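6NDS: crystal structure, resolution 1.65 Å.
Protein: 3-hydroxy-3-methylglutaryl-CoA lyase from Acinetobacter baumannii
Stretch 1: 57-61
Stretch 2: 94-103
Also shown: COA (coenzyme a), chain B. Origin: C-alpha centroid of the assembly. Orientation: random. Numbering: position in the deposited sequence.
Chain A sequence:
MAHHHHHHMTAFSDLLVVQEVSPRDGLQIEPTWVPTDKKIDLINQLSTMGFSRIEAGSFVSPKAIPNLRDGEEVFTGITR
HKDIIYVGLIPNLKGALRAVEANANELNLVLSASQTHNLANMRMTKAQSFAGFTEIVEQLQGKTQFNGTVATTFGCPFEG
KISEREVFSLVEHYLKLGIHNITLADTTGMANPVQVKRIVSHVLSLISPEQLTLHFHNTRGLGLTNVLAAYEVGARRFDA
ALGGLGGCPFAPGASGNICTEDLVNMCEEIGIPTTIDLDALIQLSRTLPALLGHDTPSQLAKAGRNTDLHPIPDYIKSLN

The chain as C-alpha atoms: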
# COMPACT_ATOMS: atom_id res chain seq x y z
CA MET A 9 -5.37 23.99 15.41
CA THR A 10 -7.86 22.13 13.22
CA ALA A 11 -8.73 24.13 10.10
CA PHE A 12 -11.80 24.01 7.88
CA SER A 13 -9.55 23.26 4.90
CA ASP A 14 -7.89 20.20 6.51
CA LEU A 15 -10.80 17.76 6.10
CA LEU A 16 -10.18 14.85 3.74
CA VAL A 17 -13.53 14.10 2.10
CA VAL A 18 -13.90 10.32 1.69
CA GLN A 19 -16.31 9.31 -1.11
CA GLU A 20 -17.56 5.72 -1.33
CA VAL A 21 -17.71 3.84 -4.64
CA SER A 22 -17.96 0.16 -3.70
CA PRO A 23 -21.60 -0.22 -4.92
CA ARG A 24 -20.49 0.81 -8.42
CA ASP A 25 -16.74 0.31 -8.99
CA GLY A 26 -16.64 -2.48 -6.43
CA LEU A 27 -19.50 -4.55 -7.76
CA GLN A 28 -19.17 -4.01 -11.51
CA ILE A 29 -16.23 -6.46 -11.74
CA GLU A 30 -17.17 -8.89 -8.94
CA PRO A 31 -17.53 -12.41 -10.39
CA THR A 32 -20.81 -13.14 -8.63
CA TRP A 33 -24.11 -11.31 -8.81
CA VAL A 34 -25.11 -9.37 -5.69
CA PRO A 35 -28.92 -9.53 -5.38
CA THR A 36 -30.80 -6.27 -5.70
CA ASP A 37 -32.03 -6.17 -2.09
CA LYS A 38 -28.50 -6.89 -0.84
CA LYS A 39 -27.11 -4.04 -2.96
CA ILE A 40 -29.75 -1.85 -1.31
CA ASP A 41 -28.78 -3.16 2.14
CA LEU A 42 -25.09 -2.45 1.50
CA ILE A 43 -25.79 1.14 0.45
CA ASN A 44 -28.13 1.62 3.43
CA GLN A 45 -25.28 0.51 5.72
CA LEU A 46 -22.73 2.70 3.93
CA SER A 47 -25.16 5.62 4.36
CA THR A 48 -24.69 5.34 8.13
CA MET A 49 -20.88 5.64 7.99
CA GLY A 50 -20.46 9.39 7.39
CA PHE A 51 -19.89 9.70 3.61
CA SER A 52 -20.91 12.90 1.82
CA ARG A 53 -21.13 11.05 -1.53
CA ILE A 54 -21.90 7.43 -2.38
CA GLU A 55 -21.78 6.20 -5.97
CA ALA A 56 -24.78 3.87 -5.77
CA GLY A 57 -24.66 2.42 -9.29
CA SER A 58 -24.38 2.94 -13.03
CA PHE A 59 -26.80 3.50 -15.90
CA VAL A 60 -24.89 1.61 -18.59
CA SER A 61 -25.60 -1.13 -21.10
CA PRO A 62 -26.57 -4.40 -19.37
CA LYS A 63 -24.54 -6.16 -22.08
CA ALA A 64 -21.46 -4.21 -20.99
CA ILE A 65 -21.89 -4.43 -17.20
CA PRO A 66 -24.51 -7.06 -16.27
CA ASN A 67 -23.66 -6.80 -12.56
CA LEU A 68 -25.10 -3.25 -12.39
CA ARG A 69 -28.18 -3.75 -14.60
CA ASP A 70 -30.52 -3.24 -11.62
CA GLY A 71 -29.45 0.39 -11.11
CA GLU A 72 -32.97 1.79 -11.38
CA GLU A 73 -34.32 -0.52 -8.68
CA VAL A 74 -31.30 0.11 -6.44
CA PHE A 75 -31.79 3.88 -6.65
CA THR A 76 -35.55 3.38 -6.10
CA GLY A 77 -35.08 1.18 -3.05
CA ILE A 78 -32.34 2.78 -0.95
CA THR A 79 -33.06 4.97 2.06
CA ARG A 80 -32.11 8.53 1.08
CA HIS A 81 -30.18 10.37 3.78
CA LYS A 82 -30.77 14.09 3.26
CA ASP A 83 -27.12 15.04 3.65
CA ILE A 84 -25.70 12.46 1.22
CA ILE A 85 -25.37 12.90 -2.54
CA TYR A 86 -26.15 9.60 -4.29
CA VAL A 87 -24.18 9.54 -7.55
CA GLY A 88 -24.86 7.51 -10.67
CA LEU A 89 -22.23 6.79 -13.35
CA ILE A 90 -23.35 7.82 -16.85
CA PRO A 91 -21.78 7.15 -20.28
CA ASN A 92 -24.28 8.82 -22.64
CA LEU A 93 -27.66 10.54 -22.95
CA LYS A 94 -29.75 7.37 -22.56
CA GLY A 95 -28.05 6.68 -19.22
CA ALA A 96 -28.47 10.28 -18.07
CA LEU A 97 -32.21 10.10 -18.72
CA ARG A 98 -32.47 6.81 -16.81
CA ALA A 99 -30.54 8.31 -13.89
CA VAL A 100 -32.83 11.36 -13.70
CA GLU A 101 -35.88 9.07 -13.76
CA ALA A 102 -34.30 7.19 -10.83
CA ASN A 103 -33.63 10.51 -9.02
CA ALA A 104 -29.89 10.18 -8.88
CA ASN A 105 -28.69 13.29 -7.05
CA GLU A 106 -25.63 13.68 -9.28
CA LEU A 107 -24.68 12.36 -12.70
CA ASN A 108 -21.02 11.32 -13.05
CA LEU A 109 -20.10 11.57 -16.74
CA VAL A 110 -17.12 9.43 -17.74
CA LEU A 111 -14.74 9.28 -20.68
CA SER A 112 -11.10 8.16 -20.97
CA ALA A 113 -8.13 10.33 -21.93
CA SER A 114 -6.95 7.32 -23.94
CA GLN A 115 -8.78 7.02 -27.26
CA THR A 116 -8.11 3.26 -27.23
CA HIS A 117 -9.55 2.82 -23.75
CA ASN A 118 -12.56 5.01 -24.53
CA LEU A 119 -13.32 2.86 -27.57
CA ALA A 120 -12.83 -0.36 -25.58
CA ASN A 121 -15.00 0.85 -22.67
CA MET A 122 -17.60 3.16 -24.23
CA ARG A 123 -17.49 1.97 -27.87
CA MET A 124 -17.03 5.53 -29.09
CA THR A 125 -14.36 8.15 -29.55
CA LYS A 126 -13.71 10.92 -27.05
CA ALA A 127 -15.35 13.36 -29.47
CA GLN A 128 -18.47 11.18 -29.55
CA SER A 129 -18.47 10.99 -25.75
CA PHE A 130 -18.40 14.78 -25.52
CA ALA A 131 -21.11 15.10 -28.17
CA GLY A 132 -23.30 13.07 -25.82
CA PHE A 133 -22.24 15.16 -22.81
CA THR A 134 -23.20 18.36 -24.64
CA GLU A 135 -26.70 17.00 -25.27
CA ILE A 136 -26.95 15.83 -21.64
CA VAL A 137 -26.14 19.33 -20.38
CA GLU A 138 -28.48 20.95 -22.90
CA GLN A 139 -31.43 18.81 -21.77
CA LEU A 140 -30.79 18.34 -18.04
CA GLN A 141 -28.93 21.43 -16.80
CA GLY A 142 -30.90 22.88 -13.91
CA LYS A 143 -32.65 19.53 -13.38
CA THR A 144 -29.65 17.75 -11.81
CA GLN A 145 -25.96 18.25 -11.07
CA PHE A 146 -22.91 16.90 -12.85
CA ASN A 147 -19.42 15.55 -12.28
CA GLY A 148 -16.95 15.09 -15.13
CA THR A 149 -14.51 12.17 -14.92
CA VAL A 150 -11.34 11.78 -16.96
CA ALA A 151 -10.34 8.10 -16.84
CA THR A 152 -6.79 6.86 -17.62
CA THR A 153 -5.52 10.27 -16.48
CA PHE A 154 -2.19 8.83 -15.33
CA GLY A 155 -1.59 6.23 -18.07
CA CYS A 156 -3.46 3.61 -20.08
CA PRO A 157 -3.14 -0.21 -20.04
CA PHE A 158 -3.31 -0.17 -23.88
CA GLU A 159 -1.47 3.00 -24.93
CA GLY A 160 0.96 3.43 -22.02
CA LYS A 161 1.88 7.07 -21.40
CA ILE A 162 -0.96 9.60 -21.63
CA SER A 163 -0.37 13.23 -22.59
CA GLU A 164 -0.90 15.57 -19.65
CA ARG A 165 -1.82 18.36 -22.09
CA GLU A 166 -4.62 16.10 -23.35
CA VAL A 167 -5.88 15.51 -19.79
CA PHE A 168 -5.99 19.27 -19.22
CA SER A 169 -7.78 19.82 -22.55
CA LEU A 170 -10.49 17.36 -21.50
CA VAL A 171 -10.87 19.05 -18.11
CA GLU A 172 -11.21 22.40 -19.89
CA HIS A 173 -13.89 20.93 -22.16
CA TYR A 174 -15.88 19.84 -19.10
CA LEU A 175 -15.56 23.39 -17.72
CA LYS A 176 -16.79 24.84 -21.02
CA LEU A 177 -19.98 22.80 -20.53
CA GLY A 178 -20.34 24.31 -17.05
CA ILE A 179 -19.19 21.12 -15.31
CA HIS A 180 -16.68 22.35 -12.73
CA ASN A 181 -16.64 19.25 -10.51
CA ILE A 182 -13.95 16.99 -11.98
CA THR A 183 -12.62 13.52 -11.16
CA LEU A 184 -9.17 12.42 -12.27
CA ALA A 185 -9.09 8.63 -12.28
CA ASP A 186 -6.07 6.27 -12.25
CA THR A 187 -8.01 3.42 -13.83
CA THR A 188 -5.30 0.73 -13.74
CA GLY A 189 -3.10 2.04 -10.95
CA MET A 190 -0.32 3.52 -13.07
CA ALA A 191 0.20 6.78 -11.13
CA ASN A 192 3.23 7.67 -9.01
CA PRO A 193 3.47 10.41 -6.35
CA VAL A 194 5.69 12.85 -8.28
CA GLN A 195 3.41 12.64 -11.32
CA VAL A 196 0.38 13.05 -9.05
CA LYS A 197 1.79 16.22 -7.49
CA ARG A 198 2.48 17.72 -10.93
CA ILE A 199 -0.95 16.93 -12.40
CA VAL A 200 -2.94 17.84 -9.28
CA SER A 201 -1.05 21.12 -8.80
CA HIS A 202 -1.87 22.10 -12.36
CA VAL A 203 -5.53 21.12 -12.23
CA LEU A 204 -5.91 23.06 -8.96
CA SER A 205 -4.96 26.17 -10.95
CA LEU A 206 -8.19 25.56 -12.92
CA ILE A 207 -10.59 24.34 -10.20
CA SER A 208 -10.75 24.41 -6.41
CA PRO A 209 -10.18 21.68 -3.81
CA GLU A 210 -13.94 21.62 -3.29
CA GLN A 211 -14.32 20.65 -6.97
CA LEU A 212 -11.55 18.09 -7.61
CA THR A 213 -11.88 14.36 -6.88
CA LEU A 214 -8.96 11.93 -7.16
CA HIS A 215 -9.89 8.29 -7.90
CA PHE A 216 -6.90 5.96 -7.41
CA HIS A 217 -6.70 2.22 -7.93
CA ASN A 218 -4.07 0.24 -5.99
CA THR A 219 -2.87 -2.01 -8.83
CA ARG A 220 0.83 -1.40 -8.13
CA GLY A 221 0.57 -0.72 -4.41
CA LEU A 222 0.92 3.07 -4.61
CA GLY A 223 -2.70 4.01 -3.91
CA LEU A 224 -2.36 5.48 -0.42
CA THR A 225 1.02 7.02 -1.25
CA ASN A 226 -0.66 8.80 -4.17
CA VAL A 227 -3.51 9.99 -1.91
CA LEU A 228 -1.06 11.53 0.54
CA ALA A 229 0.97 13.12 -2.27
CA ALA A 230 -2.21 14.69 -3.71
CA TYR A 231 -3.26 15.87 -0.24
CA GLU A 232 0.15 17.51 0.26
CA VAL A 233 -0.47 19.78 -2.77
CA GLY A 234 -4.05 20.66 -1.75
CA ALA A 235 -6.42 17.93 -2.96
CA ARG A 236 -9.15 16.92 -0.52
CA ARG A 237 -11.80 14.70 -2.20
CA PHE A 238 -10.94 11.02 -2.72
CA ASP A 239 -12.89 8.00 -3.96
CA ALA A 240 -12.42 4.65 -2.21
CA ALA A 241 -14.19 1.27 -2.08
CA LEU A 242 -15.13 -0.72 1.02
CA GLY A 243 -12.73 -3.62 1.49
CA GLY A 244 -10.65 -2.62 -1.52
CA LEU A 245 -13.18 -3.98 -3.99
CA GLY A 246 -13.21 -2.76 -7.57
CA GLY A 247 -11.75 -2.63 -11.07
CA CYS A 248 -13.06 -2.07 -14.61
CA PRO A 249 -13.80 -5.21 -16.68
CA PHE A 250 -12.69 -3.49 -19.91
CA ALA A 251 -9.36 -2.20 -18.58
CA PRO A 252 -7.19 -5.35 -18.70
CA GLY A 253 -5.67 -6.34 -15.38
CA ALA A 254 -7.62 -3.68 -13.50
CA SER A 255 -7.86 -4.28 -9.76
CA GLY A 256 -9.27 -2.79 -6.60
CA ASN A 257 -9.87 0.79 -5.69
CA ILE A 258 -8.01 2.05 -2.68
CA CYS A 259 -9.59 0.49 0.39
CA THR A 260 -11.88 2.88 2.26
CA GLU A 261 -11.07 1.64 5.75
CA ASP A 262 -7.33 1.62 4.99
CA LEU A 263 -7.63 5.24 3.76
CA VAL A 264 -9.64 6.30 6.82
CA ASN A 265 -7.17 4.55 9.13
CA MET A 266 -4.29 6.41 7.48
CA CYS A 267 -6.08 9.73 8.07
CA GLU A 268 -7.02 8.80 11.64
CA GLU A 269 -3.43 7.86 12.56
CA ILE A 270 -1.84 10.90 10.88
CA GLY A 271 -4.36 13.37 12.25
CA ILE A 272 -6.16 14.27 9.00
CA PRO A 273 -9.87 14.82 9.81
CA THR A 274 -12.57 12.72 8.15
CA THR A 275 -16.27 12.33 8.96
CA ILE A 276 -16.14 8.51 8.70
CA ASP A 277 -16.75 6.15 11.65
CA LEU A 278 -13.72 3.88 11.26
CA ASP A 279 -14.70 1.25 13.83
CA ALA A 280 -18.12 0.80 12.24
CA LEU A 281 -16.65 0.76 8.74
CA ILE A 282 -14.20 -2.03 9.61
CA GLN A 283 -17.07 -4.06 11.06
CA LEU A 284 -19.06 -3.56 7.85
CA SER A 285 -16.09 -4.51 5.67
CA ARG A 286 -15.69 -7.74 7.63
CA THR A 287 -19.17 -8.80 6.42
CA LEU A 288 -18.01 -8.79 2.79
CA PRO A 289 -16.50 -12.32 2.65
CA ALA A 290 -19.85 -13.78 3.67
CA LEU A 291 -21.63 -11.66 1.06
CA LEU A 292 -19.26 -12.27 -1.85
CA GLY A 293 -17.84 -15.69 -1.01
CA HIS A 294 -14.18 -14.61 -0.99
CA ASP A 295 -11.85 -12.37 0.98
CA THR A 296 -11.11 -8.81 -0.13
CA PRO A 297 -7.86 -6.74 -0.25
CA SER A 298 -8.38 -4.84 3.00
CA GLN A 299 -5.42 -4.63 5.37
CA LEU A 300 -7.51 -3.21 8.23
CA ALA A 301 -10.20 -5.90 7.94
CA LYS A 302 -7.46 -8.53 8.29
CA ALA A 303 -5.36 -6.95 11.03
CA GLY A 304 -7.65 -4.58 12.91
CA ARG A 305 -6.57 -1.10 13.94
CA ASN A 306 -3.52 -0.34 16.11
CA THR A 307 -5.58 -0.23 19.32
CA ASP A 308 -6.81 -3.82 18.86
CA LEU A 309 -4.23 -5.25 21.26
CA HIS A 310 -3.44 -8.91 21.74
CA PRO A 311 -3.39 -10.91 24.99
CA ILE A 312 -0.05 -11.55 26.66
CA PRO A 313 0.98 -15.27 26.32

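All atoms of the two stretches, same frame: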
# COMPACT_ATOMS: atom_id res chain seq x y z
N GLY A 57 -24.53 3.31 -8.16
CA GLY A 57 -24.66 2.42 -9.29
C GLY A 57 -24.34 3.14 -10.59
O GLY A 57 -23.85 4.28 -10.59
N SER A 58 -24.64 2.45 -11.69
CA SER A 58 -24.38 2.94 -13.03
C SER A 58 -25.63 2.79 -13.88
O SER A 58 -26.46 1.91 -13.62
CB SER A 58 -23.26 2.16 -13.74
OG SER A 58 -22.03 2.32 -13.07
N PHE A 59 -25.72 3.61 -14.91
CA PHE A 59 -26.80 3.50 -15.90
C PHE A 59 -26.15 3.25 -17.25
O PHE A 59 -26.09 4.13 -18.11
CB PHE A 59 -27.69 4.74 -15.85
CG PHE A 59 -28.40 4.87 -14.53
CD1 PHE A 59 -29.62 4.25 -14.32
CD2 PHE A 59 -27.80 5.55 -13.47
CE1 PHE A 59 -30.25 4.32 -13.10
CE2 PHE A 59 -28.43 5.62 -12.23
CZ PHE A 59 -29.67 5.01 -12.06
N VAL A 60 -25.67 2.02 -17.43
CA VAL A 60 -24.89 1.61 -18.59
C VAL A 60 -25.55 0.39 -19.21
O VAL A 60 -26.48 -0.20 -18.65
CB VAL A 60 -23.42 1.32 -18.22
CG1 VAL A 60 -22.75 2.56 -17.64
CG2 VAL A 60 -23.33 0.15 -17.23
N SER A 61 -25.05 0.01 -20.39
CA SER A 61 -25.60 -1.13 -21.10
C SER A 61 -25.55 -2.37 -20.21
O SER A 61 -24.50 -2.66 -19.62
CB SER A 61 -24.80 -1.39 -22.38
OG SER A 61 -25.17 -2.64 -22.94
N LYS A 94 -28.78 8.36 -23.02
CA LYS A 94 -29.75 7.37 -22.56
C LYS A 94 -29.56 7.08 -21.07
O LYS A 94 -30.55 7.00 -20.32
CB LYS A 94 -29.63 6.09 -23.38
N GLY A 95 -28.31 6.92 -20.63
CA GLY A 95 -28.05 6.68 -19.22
C GLY A 95 -28.39 7.87 -18.34
O GLY A 95 -28.91 7.70 -17.24
N ALA A 96 -28.10 9.08 -18.82
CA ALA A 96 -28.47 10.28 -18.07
C ALA A 96 -29.97 10.35 -17.83
O ALA A 96 -30.42 10.68 -16.73
CB ALA A 96 -27.99 11.53 -18.82
N LEU A 97 -30.76 10.03 -18.86
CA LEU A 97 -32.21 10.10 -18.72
C LEU A 97 -32.72 9.05 -17.74
O LEU A 97 -33.64 9.32 -16.95
CB LEU A 97 -32.88 9.95 -20.09
CG LEU A 97 -32.64 11.15 -21.00
CD1 LEU A 97 -33.17 10.92 -22.40
CD2 LEU A 97 -33.26 12.40 -20.39
N ARG A 98 -32.14 7.85 -17.79
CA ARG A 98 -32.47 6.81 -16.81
C ARG A 98 -32.14 7.27 -15.40
O ARG A 98 -32.93 7.07 -14.47
CB ARG A 98 -31.70 5.51 -17.11
CG ARG A 98 -32.12 4.73 -18.36
CD ARG A 98 -31.13 3.58 -18.63
NE ARG A 98 -31.03 2.66 -17.50
CZ ARG A 98 -29.98 1.87 -17.24
NH1 ARG A 98 -28.91 1.89 -18.03
NH2 ARG A 98 -29.99 1.06 -16.19
N ALA A 99 -30.97 7.89 -15.22
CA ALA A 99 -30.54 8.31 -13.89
C ALA A 99 -31.47 9.38 -13.32
O ALA A 99 -31.78 9.37 -12.13
CB ALA A 99 -29.10 8.82 -13.94
N VAL A 100 -31.90 10.33 -14.16
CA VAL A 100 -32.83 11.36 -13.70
C VAL A 100 -34.16 10.73 -13.31
O VAL A 100 -34.77 11.10 -12.30
CB VAL A 100 -32.98 12.46 -14.76
CG1 VAL A 100 -34.15 13.37 -14.41
CG2 VAL A 100 -31.69 13.25 -14.88
N GLU A 101 -34.65 9.78 -14.12
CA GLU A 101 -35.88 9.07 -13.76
C GLU A 101 -35.74 8.35 -12.42
O GLU A 101 -36.72 8.23 -11.68
CB GLU A 101 -36.26 8.07 -14.85
N ALA A 102 -34.55 7.86 -12.10
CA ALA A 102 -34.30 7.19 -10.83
C ALA A 102 -33.92 8.17 -9.72
O ALA A 102 -33.62 7.73 -8.60
CB ALA A 102 -33.21 6.14 -11.00
N ASN A 103 -33.94 9.47 -10.00
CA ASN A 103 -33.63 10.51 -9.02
C ASN A 103 -32.23 10.34 -8.43
O ASN A 103 -32.02 10.50 -7.23
CB ASN A 103 -34.68 10.57 -7.90
CG ASN A 103 -34.53 11.82 -7.05
OD1 ASN A 103 -34.13 12.87 -7.54
ND2 ASN A 103 -34.81 11.69 -5.76
N1A COA B . -28.03 2.15 -20.56
C2A COA B . -28.73 1.11 -21.03
N3A COA B . -28.93 0.73 -22.29
C4A COA B . -28.30 1.55 -23.14
C5A COA B . -27.54 2.65 -22.82
C6A COA B . -27.40 2.96 -21.45
N6A COA B . -26.70 3.99 -21.00
N7A COA B . -27.05 3.26 -23.97
C8A COA B . -27.52 2.52 -24.96
N9A COA B . -28.29 1.47 -24.51
C1B COA B . -28.99 0.47 -25.32
C2B COA B . -29.97 1.06 -26.33
O2B COA B . -31.22 1.45 -25.79
C3B COA B . -30.05 -0.10 -27.32
O3B COA B . -30.77 -1.20 -26.76
P3B COA B . -31.27 -2.20 -27.92
O7A COA B . -30.14 -3.15 -28.25
O8A COA B . -31.64 -1.32 -29.10
O9A COA B . -32.48 -2.93 -27.35
C4B COA B . -28.56 -0.40 -27.44
O4B COA B . -28.06 -0.27 -26.08
C5B COA B . -27.87 0.63 -28.30
O5B COA B . -26.48 0.29 -28.42
P1A COA B . -25.49 1.47 -28.85
O1A COA B . -26.12 2.79 -28.60
O2A COA B . -24.90 1.16 -30.19
O3A COA B . -24.38 1.25 -27.72
P2A COA B . -23.28 0.11 -27.50
O4A COA B . -22.18 0.32 -28.49
O5A COA B . -23.93 -1.23 -27.43
O6A COA B . -22.79 0.49 -26.02
CBP COA B . -22.38 2.04 -24.25
CCP COA B . -22.30 1.83 -25.76
CDP COA B . -21.72 3.36 -23.86
CEP COA B . -23.86 2.07 -23.82
CAP COA B . -21.67 0.86 -23.58
OAP COA B . -20.38 0.72 -24.16
C9P COA B . -21.52 1.01 -22.08
O9P COA B . -22.49 0.90 -21.34
N8P COA B . -20.29 1.23 -21.63
C7P COA B . -20.00 1.52 -20.23
C6P COA B . -19.24 0.40 -19.58
C5P COA B . -18.79 0.75 -18.18
O5P COA B . -19.59 1.21 -17.37
N4P COA B . -17.51 0.53 -17.89
C3P COA B . -16.94 0.64 -16.55
C2P COA B . -17.10 2.03 -15.98
S1P COA B . -16.46 3.31 -17.08
O HOH W 1 -26.91 0.14 -15.57

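Packing of the strand end and following loop at 57-61 against the helix at 94-101 and the turn that closes it. The two stretches lie at least 36 residues apart in sequence wherever they touch, and together they bury 285 Å². Their backbones come closest at Phe59 and Gly95, whose CA atoms are 4.8 Å apart. Gly57, the first residue of stretch 1, is buried but out of reach of the helix. Ser58, the last strand residue, points its CA-to-CB bond away and takes part through its backbone: its carbonyl O accepts a hydrogen bond from water 1 (2.7 Å from the water O), which in turn accepts from Val60 N (2.9 Å) and from Arg98 NH2 (3.3 Å). The water thus ties the loop backbone to the guanidinium where Ser58 O and Arg98 NH2, 4.4 Å apart, do not bond directly.

Phe59 is the centre of the contact, with 131 Å² covered by the helix stretch. Its CA-to-CB bond points toward the helix, and the side chain (chi1 m, -64°) lays one ring face against the backbone and side chain of Ala99: Ala99 CA sits 3.8 Å from the ring centroid, 9° off the ring normal, a CH-pi contact, while Ala99 CB is 3.6 Å from Phe59 CD2. Just past the end of the helix, Ala102 CB packs 3.9 Å from Phe59 CZ, and, on the same side of the ring plane, Arg98 CB lies 3.7 Å from Phe59 CD1. Both alanines meet the ring through apolar methyl contacts. At the backbone, Gly95 CA makes a CA-H...O contact of 3.4 Å with Phe59 O. A CB at Gly95 would point toward stretch 1 and fall 2.4 Å from Phe59 O, a clash, so the bare glycine permits this close approach. The same Phe59 O accepts a hydrogen bond from coenzyme A N6A (3.0 Å).

The CA-to-CB bond of Val60 points away from the helix, but its carbonyl provides the direct hydrogen bond between the stretches: Arg98 NH1 donates to Val60 O over 3.3 Å, at an angle of 148°. Arg98 NH1 is equally near Val60 N, 3.3 Å, but both are donors and no bond forms. The arginine, extended at chi2 (t, 172°) and bent at chi3 (p, 58°), places one guanidinium face over Phe59 CA; Val60 O and coenzyme A N1A lie near its plane, where its N-H groups can reach acceptors. Arg98 NH1 gives N1A a short but weak hydrogen bond of 2.7 Å, so the adenine is held from both stretches.

Ser61 makes no contact with the helix; its backbone N donates to coenzyme A O9P over 2.9 Å. Within stretch 2, regular backbone bonds such as Ala99 N to Gly95 O (2.9 Å) and Ala102 N to Arg98 O (3.0 Å) run along the helix, and a Schellman motif closes it at Asn103, whose phi is positive.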